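Local coordinates for protein cysteine desulfurase (Thermococcus onnurineus, PDB 5B89) that probably uses pyridoxal 5'-phosphate to strip sulfur from L-cysteine, passing it to a sulfur carrier and leaving L-alanine, at residues 92-106 with 220-233. Residues are numbered along the deposited sequence; the frame is centred on the assembly and turned at random.
Sequences FIGAKFEEIVFTKNT and VNVKKLHADFLAFS. With PLP (pyridoxal-5'-phosphate), chain G.
T106 and S233 meet at the cofactor phosphate, where the polar bonds concentrate. The hydroxyl of S233 is gripped three ways: T106 N donates to S233 OG at 3.0 Å, the T106 hydroxyl donates to the same oxygen (OG1 to OG 2.7 Å), and S233 OG in turn donates a very short hydrogen bond (2.5 Å) to PLP O1P. With OG1 beside its own backbone N, anti to the carbonyl carbon (chi1 -65°), T106 presents both donors to S233 OG, and its CG2 rests 3.9 Å from A231 CB. N105, the N-cap of helix 106-117, bonds E108 N through OD1, and its ND2 reaches A286 O and T288 O of the second subunit.

At the far end, the direct hydrogen bonding is between backbones. V222 N donates to I93 O at 2.9 Å, nearly straight (170°), just where helix 73-93 ends in a Schellman motif at G94. A water accepts a hydrogen bond from N221 ND2 and donates one to F92 O, bridging the two segments.

Apolar contacts centre on I93. Its CD1 touches V222 CG1 at 3.9 Å, and its CG2 meets F232 CE2 obliquely at 4.0 Å.

Strand 245-249 lies between strands 100-103 and 229-233, so the segments meet through residues flanking strand 100-103. With two donors converging on S233 OG, its single proton is left for the phosphate, consistent with a serine held in place to bind PLP.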
loop_
_atom_site.group_PDB
_atom_site.type_symbol
_atom_site.label_atom_id
_atom_site.label_comp_id
_atom_site.label_asym_id
_atom_site.label_seq_id
_atom_site.Cartn_x
_atom_site.Cartn_y
_atom_site.Cartn_z
ATOM N N PHE B 92 -8.749 8.714 16.715
ATOM C CA PHE B 92 -9.359 7.434 16.997
ATOM C C PHE B 92 -8.535 6.609 18.003
ATOM O O PHE B 92 -9.097 5.945 18.767
ATOM C CB PHE B 92 -9.523 6.683 15.651
ATOM C CG PHE B 92 -10.214 5.345 15.727
ATOM C CD1 PHE B 92 -11.492 5.244 16.162
ATOM C CD2 PHE B 92 -9.598 4.245 15.275
ATOM C CE1 PHE B 92 -12.124 4.032 16.183
ATOM C CE2 PHE B 92 -10.226 3.038 15.273
ATOM C CZ PHE B 92 -11.481 2.937 15.735
ATOM N N ILE B 93 -7.218 6.731 17.940
ATOM C CA ILE B 93 -6.317 6.000 18.810
ATOM C C ILE B 93 -5.623 6.809 19.892
ATOM O O ILE B 93 -4.831 6.340 20.573
ATOM C CB ILE B 93 -5.317 5.106 18.059
ATOM C CG1 ILE B 93 -4.292 5.938 17.317
ATOM C CG2 ILE B 93 -6.078 4.221 17.108
ATOM C CD1 ILE B 93 -3.196 5.125 16.680
ATOM N N GLY B 94 -6.000 8.051 19.965
ATOM C CA GLY B 94 -5.431 8.927 21.029
ATOM C C GLY B 94 -4.058 9.397 20.717
ATOM O O GLY B 94 -3.279 9.796 21.688
ATOM N N ALA B 95 -3.589 9.472 19.467
ATOM C CA ALA B 95 -2.269 9.933 19.096
ATOM C C ALA B 95 -2.275 11.373 18.594
ATOM O O ALA B 95 -3.367 11.891 18.312
ATOM C CB ALA B 95 -1.766 9.044 17.971
ATOM N N LYS B 96 -1.109 11.915 18.424
ATOM C CA LYS B 96 -0.955 13.217 17.754
ATOM C C LYS B 96 -0.937 12.940 16.246
ATOM O O LYS B 96 -0.487 11.859 15.784
ATOM C CB LYS B 96 0.326 13.898 18.130
ATOM C CG LYS B 96 0.454 14.200 19.673
ATOM C CD LYS B 96 1.785 14.909 19.940
ATOM C CE LYS B 96 1.997 15.278 21.427
ATOM N NZ LYS B 96 3.169 16.196 21.519
ATOM N N PHE B 97 -1.329 13.957 15.493
ATOM C CA PHE B 97 -1.247 13.913 13.992
ATOM C C PHE B 97 0.054 13.399 13.524
ATOM O O PHE B 97 0.086 12.487 12.636
ATOM C CB PHE B 97 -1.415 15.379 13.534
ATOM C CG PHE B 97 -1.396 15.553 12.013
ATOM C CD1 PHE B 97 -2.564 15.426 11.295
ATOM C CD2 PHE B 97 -0.239 15.883 11.356
ATOM C CE1 PHE B 97 -2.522 15.641 9.905
ATOM C CE2 PHE B 97 -0.217 16.042 9.958
ATOM C CZ PHE B 97 -1.375 15.944 9.299
ATOM N N GLU B 98 1.187 13.905 13.974
ATOM C CA GLU B 98 2.452 13.563 13.436
ATOM C C GLU B 98 3.004 12.148 13.724
ATOM O O GLU B 98 3.997 11.758 13.183
ATOM C CB GLU B 98 3.517 14.580 13.844
ATOM C CG GLU B 98 3.718 14.759 15.296
ATOM C CD GLU B 98 2.866 15.919 15.812
ATOM O OE1 GLU B 98 1.674 16.186 15.472
ATOM O OE2 GLU B 98 3.502 16.498 16.803
ATOM N N GLU B 99 2.277 11.499 14.632
ATOM C CA GLU B 99 2.678 10.150 15.033
ATOM C C GLU B 99 2.015 9.056 14.151
ATOM O O GLU B 99 2.281 7.865 14.410
ATOM C CB GLU B 99 2.292 9.879 16.480
ATOM C CG GLU B 99 3.076 10.760 17.477
ATOM C CD GLU B 99 2.562 10.739 18.927
ATOM O OE1 GLU B 99 3.498 10.657 19.864
ATOM O OE2 GLU B 99 1.336 10.715 19.151
ATOM N N ILE B 100 1.166 9.472 13.216
ATOM C CA ILE B 100 0.450 8.516 12.323
ATOM C C ILE B 100 1.107 8.392 10.975
ATOM O O ILE B 100 1.270 9.439 10.306
ATOM C CB ILE B 100 -1.002 8.875 12.172
ATOM C CG1 ILE B 100 -1.774 8.935 13.524
ATOM C CG2 ILE B 100 -1.709 8.020 11.146
ATOM C CD1 ILE B 100 -1.726 7.607 14.212
ATOM N N VAL B 101 1.524 7.175 10.608
ATOM C CA VAL B 101 2.104 6.893 9.274
ATOM C C VAL B 101 1.144 5.933 8.571
ATOM O O VAL B 101 0.716 4.917 9.126
ATOM C CB VAL B 101 3.464 6.267 9.415
ATOM C CG1 VAL B 101 4.132 5.775 8.109
ATOM C CG2 VAL B 101 4.471 7.228 10.129
ATOM N N PHE B 102 0.835 6.192 7.300
ATOM C CA PHE B 102 0.069 5.265 6.511
ATOM C C PHE B 102 0.970 4.292 5.791
ATOM O O PHE B 102 1.988 4.618 5.186
ATOM C CB PHE B 102 -0.833 6.010 5.525
ATOM C CG PHE B 102 -1.947 6.772 6.176
ATOM C CD1 PHE B 102 -2.923 6.066 6.857
ATOM C CD2 PHE B 102 -2.079 8.158 6.097
ATOM C CE1 PHE B 102 -3.972 6.721 7.477
ATOM C CE2 PHE B 102 -3.160 8.792 6.688
ATOM C CZ PHE B 102 -4.130 8.104 7.324
ATOM N N THR B 103 0.528 3.046 5.829
ATOM C CA THR B 103 1.161 1.896 5.213
ATOM C C THR B 103 0.121 1.127 4.397
ATOM O O THR B 103 -0.950 1.578 4.239
ATOM C CB THR B 103 1.717 0.935 6.291
ATOM O OG1 THR B 103 0.639 0.419 7.043
ATOM C CG2 THR B 103 2.635 1.687 7.216
ATOM N N LYS B 104 0.481 -0.051 3.905
ATOM C CA LYS B 104 -0.504 -0.821 3.137
ATOM C C LYS B 104 -1.362 -1.752 3.971
ATOM O O LYS B 104 -2.413 -2.102 3.597
ATOM C CB LYS B 104 0.116 -1.584 1.944
ATOM C CG LYS B 104 0.581 -2.957 2.231
ATOM C CD LYS B 104 0.871 -3.730 0.947
ATOM C CE LYS B 104 2.146 -3.165 0.381
ATOM N NZ LYS B 104 3.276 -3.232 1.379
ATOM N N ASN B 105 -0.845 -2.124 5.119
ATOM C CA ASN B 105 -1.505 -3.052 6.027
ATOM C C ASN B 105 -0.698 -3.204 7.322
ATOM O O ASN B 105 0.340 -2.669 7.439
ATOM C CB ASN B 105 -1.715 -4.443 5.368
ATOM C CG ASN B 105 -0.427 -5.068 4.848
ATOM O OD1 ASN B 105 0.608 -4.875 5.348
ATOM N ND2 ASN B 105 -0.564 -5.804 3.783
ATOM N N THR B 106 -1.240 -3.971 8.242
ATOM C CA THR B 106 -0.543 -4.206 9.545
ATOM C C THR B 106 0.772 -4.840 9.327
ATOM O O THR B 106 1.765 -4.539 9.977
ATOM C CB THR B 106 -1.388 -5.061 10.475
ATOM O OG1 THR B 106 -2.586 -4.377 10.857
ATOM C CG2 THR B 106 -0.677 -5.477 11.688
ATOM N N VAL B 220 -9.087 1.105 21.314
ATOM C CA VAL B 220 -7.684 1.037 21.085
ATOM C C VAL B 220 -7.086 2.398 21.327
ATOM O O VAL B 220 -7.400 3.303 20.560
ATOM C CB VAL B 220 -7.300 0.504 19.669
ATOM C CG1 VAL B 220 -5.793 0.639 19.441
ATOM C CG2 VAL B 220 -7.736 -0.932 19.580
ATOM N N ASN B 221 -6.330 2.610 22.428
ATOM C CA ASN B 221 -5.890 3.937 22.774
ATOM C C ASN B 221 -4.419 3.830 23.150
ATOM O O ASN B 221 -4.049 3.070 24.084
ATOM C CB ASN B 221 -6.668 4.452 23.963
ATOM C CG ASN B 221 -6.261 5.835 24.368
ATOM O OD1 ASN B 221 -5.220 6.010 24.909
ATOM N ND2 ASN B 221 -7.001 6.843 23.917
ATOM N N VAL B 222 -3.547 4.551 22.465
ATOM C CA VAL B 222 -2.152 4.405 22.622
ATOM C C VAL B 222 -1.628 4.751 24.051
ATOM O O VAL B 222 -0.623 4.201 24.496
ATOM C CB VAL B 222 -1.306 5.106 21.553
ATOM C CG1 VAL B 222 -1.594 4.485 20.157
ATOM C CG2 VAL B 222 -1.515 6.597 21.590
ATOM N N LYS B 223 -2.242 5.750 24.623
ATOM C CA LYS B 223 -1.883 6.196 26.038
ATOM C C LYS B 223 -2.243 5.083 27.070
ATOM O O LYS B 223 -1.350 4.644 27.862
ATOM C CB LYS B 223 -2.628 7.478 26.357
ATOM C CG LYS B 223 -2.356 8.663 25.390
ATOM C CD LYS B 223 -3.213 9.955 25.544
ATOM C CE LYS B 223 -4.267 10.199 24.413
ATOM N NZ LYS B 223 -5.736 9.989 24.811
ATOM N N LYS B 224 -3.442 4.553 26.975
ATOM C CA LYS B 224 -3.936 3.526 27.855
ATOM C C LYS B 224 -3.143 2.272 27.712
ATOM O O LYS B 224 -2.880 1.581 28.684
ATOM C CB LYS B 224 -5.382 3.206 27.659
ATOM C CG LYS B 224 -6.257 4.363 27.939
ATOM C CD LYS B 224 -7.700 4.003 27.996
ATOM C CE LYS B 224 -8.457 5.324 28.142
ATOM N NZ LYS B 224 -9.896 4.967 28.190
ATOM N N LEU B 225 -2.681 1.941 26.495
ATOM C CA LEU B 225 -1.955 0.738 26.241
ATOM C C LEU B 225 -0.448 0.871 26.479
ATOM O O LEU B 225 0.299 -0.081 26.345
ATOM C CB LEU B 225 -2.196 0.315 24.787
ATOM C CG LEU B 225 -3.615 -0.119 24.477
ATOM C CD1 LEU B 225 -3.668 -0.485 22.975
ATOM C CD2 LEU B 225 -4.246 -1.222 25.375
ATOM N N HIS B 226 -0.011 2.113 26.726
ATOM C CA HIS B 226 1.421 2.395 26.848
ATOM C C HIS B 226 2.251 2.015 25.670
ATOM O O HIS B 226 3.390 1.649 25.694
ATOM C CB HIS B 226 2.062 1.757 28.110
ATOM C CG HIS B 226 1.287 1.990 29.371
ATOM N ND1 HIS B 226 0.406 1.091 29.962
ATOM C CD2 HIS B 226 1.190 3.143 30.063
ATOM C CE1 HIS B 226 -0.134 1.681 31.029
ATOM N NE2 HIS B 226 0.333 2.917 31.113
ATOM N N ALA B 227 1.619 2.167 24.482
ATOM C CA ALA B 227 2.280 1.823 23.232
ATOM C C ALA B 227 3.363 2.833 22.787
ATOM O O ALA B 227 3.154 3.999 22.844
ATOM C CB ALA B 227 1.199 1.697 22.097
ATOM N N ASP B 228 4.464 2.269 22.341
ATOM C CA ASP B 228 5.485 3.011 21.624
ATOM C C ASP B 228 5.279 2.911 20.081
ATOM O O ASP B 228 5.528 3.883 19.367
ATOM C CB ASP B 228 6.860 2.528 21.980
ATOM C CG ASP B 228 7.171 2.800 23.511
ATOM O OD1 ASP B 228 6.899 3.904 23.973
ATOM O OD2 ASP B 228 7.657 1.813 24.083
ATOM N N PHE B 229 4.849 1.740 19.630
ATOM C CA PHE B 229 4.475 1.518 18.209
ATOM C C PHE B 229 3.223 0.746 18.269
ATOM O O PHE B 229 3.020 -0.148 19.108
ATOM C CB PHE B 229 5.549 0.771 17.486
ATOM C CG PHE B 229 6.850 1.511 17.411
ATOM C CD1 PHE B 229 7.736 1.449 18.431
ATOM C CD2 PHE B 229 7.197 2.224 16.277
ATOM C CE1 PHE B 229 8.937 2.151 18.341
ATOM C CE2 PHE B 229 8.377 2.963 16.192
ATOM C CZ PHE B 229 9.233 2.893 17.206
ATOM N N LEU B 230 2.354 1.022 17.272
ATOM C CA LEU B 230 1.054 0.306 17.172
ATOM C C LEU B 230 0.650 0.189 15.738
ATOM O O LEU B 230 0.831 1.167 15.019
ATOM C CB LEU B 230 0.005 0.909 18.015
ATOM C CG LEU B 230 -1.352 0.197 18.069
ATOM C CD1 LEU B 230 -1.995 0.356 19.389
ATOM C CD2 LEU B 230 -2.259 0.736 17.001
ATOM N N ALA B 231 0.185 -0.988 15.341
ATOM C CA ALA B 231 -0.162 -1.219 13.885
ATOM C C ALA B 231 -1.601 -1.710 13.823
ATOM O O ALA B 231 -2.058 -2.457 14.688
ATOM C CB ALA B 231 0.747 -2.307 13.346
ATOM N N PHE B 232 -2.351 -1.261 12.831
ATOM C CA PHE B 232 -3.645 -1.844 12.489
ATOM C C PHE B 232 -3.930 -1.735 11.017
ATOM O O PHE B 232 -3.205 -1.072 10.307
ATOM C CB PHE B 232 -4.755 -1.326 13.345
ATOM C CG PHE B 232 -5.181 0.079 13.126
ATOM C CD1 PHE B 232 -6.218 0.337 12.230
ATOM C CD2 PHE B 232 -4.658 1.144 13.833
ATOM C CE1 PHE B 232 -6.725 1.563 12.060
ATOM C CE2 PHE B 232 -5.188 2.387 13.670
ATOM C CZ PHE B 232 -6.220 2.624 12.739
ATOM N N SER B 233 -4.961 -2.474 10.571
ATOM C CA SER B 233 -5.365 -2.541 9.132
ATOM C C SER B 233 -6.703 -1.922 8.918
ATOM O O SER B 233 -7.661 -2.285 9.643
ATOM C CB SER B 233 -5.462 -3.994 8.615
ATOM O OG SER B 233 -4.114 -4.594 8.620
HETATM N N1 PLP G . -2.083 -9.529 13.064
HETATM C C2 PLP G . -3.309 -9.975 13.454
HETATM C C2A PLP G . -3.608 -10.261 14.910
HETATM C C3 PLP G . -4.254 -10.193 12.436
HETATM O O3 PLP G . -5.493 -10.632 12.771
HETATM C C4 PLP G . -3.942 -9.872 11.090
HETATM C C4A PLP G . -5.028 -10.197 9.989
HETATM C C5 PLP G . -2.661 -9.335 10.804
HETATM C C6 PLP G . -1.716 -9.181 11.796
HETATM C C5A PLP G . -2.309 -9.035 9.350
HETATM O O4P PLP G . -3.136 -7.927 8.883
HETATM P P PLP G . -2.908 -7.607 7.384
HETATM O O1P PLP G . -3.877 -6.560 7.116
HETATM O O2P PLP G . -3.227 -8.905 6.638
HETATM O O3P PLP G . -1.509 -7.245 7.198
HETATM O O HOH W 1 -8.958 5.982 21.810
#